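Local coordinates for protein phosphotransferase (Brucella abortus, PDB 4QPK) that relays phosphoryl groups as a homodimeric histidine phosphotransferase, in a phosphorelay controlling cell growth, division and survival inside mammalian host cells, at residues Gly165-Arg170 against Ile182-Arg187. Sequence-based numbering, arbitrary orientation. Where two conformers were deposited one is given.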
loop_
_atom_site.group_PDB
_atom_site.type_symbol
_atom_site.label_atom_id
_atom_site.label_comp_id
_atom_site.label_asym_id
_atom_site.label_seq_id
_atom_site.Cartn_x
_atom_site.Cartn_y
_atom_site.Cartn_z
ATOM N N GLY B 165 -21.783 16.669 2.027
ATOM C CA GLY B 165 -23.105 16.399 1.502
ATOM C C GLY B 165 -23.488 14.956 1.756
ATOM O O GLY B 165 -23.344 14.449 2.872
ATOM N N SER B 166 -23.994 14.298 0.723
ATOM C CA SER B 166 -24.363 12.899 0.841
ATOM C C SER B 166 -23.816 12.088 -0.327
ATOM O O SER B 166 -23.728 12.572 -1.458
ATOM C CB SER B 166 -25.883 12.757 0.918
ATOM O OG SER B 166 -26.492 13.294 -0.243
ATOM N N LEU B 167 -23.428 10.853 -0.028
ATOM C CA LEU B 167 -22.999 9.910 -1.043
ATOM C C LEU B 167 -23.823 8.654 -0.822
ATOM O O LEU B 167 -23.776 8.044 0.250
ATOM C CB LEU B 167 -21.482 9.628 -0.965
ATOM C CG LEU B 167 -20.895 8.793 -2.116
ATOM C CD1 LEU B 167 -19.393 9.068 -2.237
ATOM C CD2 LEU B 167 -21.125 7.288 -1.956
ATOM N N ALA B 168 -24.604 8.284 -1.829
ATOM C CA ALA B 168 -25.505 7.141 -1.722
ATOM C C ALA B 168 -25.155 6.112 -2.781
ATOM O O ALA B 168 -25.032 6.439 -3.962
ATOM C CB ALA B 168 -26.963 7.581 -1.877
ATOM N N VAL B 169 -25.009 4.872 -2.340
ATOM C CA VAL B 169 -24.697 3.749 -3.215
ATOM C C VAL B 169 -25.906 2.864 -3.423
ATOM O O VAL B 169 -26.581 2.513 -2.453
ATOM C CB VAL B 169 -23.573 2.886 -2.609
ATOM C CG1 VAL B 169 -23.140 1.810 -3.607
ATOM C CG2 VAL B 169 -22.416 3.754 -2.228
ATOM N N ARG B 170 -26.192 2.508 -4.675
ATOM C CA ARG B 170 -27.170 1.454 -4.961
ATOM C C ARG B 170 -26.603 0.381 -5.865
ATOM O O ARG B 170 -26.051 0.675 -6.930
ATOM C CB ARG B 170 -28.443 2.021 -5.618
ATOM C CG ARG B 170 -29.165 3.039 -4.788
ATOM C CD ARG B 170 -30.586 3.254 -5.277
ATOM N NE ARG B 170 -30.671 3.304 -6.732
ATOM C CZ ARG B 170 -30.622 4.420 -7.456
ATOM N NH1 ARG B 170 -30.455 5.598 -6.865
ATOM N NH2 ARG B 170 -30.723 4.356 -8.780
ATOM N N ILE B 182 -23.846 5.512 -8.015
ATOM C CA ILE B 182 -23.306 6.350 -6.955
ATOM C C ILE B 182 -23.829 7.762 -7.161
ATOM O O ILE B 182 -23.518 8.411 -8.167
ATOM C CB ILE B 182 -21.759 6.338 -6.952
ATOM C CG1 ILE B 182 -21.241 5.033 -6.344
ATOM C CG2 ILE B 182 -21.208 7.472 -6.117
ATOM C CD1 ILE B 182 -21.292 3.839 -7.276
ATOM N N THR B 183 -24.642 8.220 -6.216
ATOM C CA THR B 183 -25.289 9.522 -6.324
ATOM C C THR B 183 -24.790 10.477 -5.249
ATOM O O THR B 183 -24.885 10.179 -4.055
ATOM C CB THR B 183 -26.824 9.393 -6.210
ATOM O OG1 THR B 183 -27.297 8.431 -7.158
ATOM C CG2 THR B 183 -27.478 10.746 -6.492
ATOM N N VAL B 184 -24.243 11.613 -5.668
ATOM C CA VAL B 184 -23.758 12.599 -4.712
ATOM C C VAL B 184 -24.493 13.939 -4.805
ATOM O O VAL B 184 -24.876 14.397 -5.885
ATOM C CB VAL B 184 -22.233 12.842 -4.856
ATOM C CG1 VAL B 184 -21.463 11.577 -4.473
ATOM C CG2 VAL B 184 -21.871 13.280 -6.270
ATOM N N LYS B 185 -24.703 14.523 -3.632
ATOM C CA LYS B 185 -25.327 15.837 -3.463
ATOM C C LYS B 185 -24.561 16.608 -2.420
ATOM O O LYS B 185 -24.121 16.030 -1.433
ATOM C CB LYS B 185 -26.789 15.692 -3.048
ATOM C CG LYS B 185 -27.636 15.309 -4.201
ATOM C CD LYS B 185 -28.849 14.496 -3.856
ATOM C CE LYS B 185 -29.472 14.143 -5.185
ATOM N NZ LYS B 185 -30.309 12.984 -5.346
ATOM N N GLY B 186 -24.410 17.912 -2.626
ATOM C CA GLY B 186 -23.730 18.751 -1.656
ATOM C C GLY B 186 -23.625 20.182 -2.144
ATOM O O GLY B 186 -23.886 20.453 -3.317
ATOM N N ARG B 187 -23.205 21.090 -1.266
ATOM C CA ARG B 187 -23.158 22.509 -1.613
ATOM C C ARG B 187 -22.172 22.763 -2.750
ATOM O O ARG B 187 -22.392 23.640 -3.591
ATOM C CB ARG B 187 -22.797 23.366 -0.399
ATOM C CG ARG B 187 -22.639 24.845 -0.742
ATOM C CD ARG B 187 -22.286 25.713 0.464
ATOM N NE ARG B 187 -22.721 25.124 1.726
ATOM C CZ ARG B 187 -23.199 25.826 2.750
ATOM N NH1 ARG B 187 -23.316 27.144 2.656
ATOM N NH2 ARG B 187 -23.574 25.208 3.861
HETATM O O HOH W 1 -26.835 11.509 -2.648
HETATM O O HOH W 2 -27.284 6.039 -5.936
HETATM O O HOH W 3 -29.669 8.543 -8.322
#
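Leu167 and Val184 form a non-hydrogen-bonded antiparallel pair whose side chains lie side by side and point the same way, with Leu167 CG 3.7 Å from Val184 CG1. That methyl sits anti to its own carbonyl carbon, beside the backbone N (chi1 -66°), and meets CB, CG and CD1 of the leucine. The side chains of Leu167 and Ile182 cross at a slant, Leu167 CD2 lying 4.2 Å from Ile182 CG2, while Val169 CG2 comes no nearer than 4.5 Å to Ile182 CG1. All four residues are buried on one face of the sheet, where Leu150, Met153 and Leu154 of helix 144-160 pack on Val169 and Ile182.

Ser166 with Lys185 and Ala168 with Thr183 are the hydrogen-bonded pairs, each closed by two backbone bonds; the straightest is Thr183 N to Ala168 O (2.9 Å, 174° at the hydrogen). On their face three ordered waters bridge polar atoms. One links Ser166 OG to Thr183 O, which also accepts from Ala168 N. Thr183 OG1 bonds the other two: one donates to Ala168 O, the other, 2.6 Å from Thr183 OG1, weakly accepts from Arg170 NH1 in the guanidinium plane. Arg170 is salt-bridged to Glu172 and Lys185 to Asp237.

The N-to-C directions of strand segments 166-170 and 182-185 differ by 164°, making a β-hairpin in the kinase-like C-terminal domain. The contact has two chemical sides: aliphatic packing joins the sheet to a helix, while across the sheet waters add bridges to the backbone hydrogen bonds.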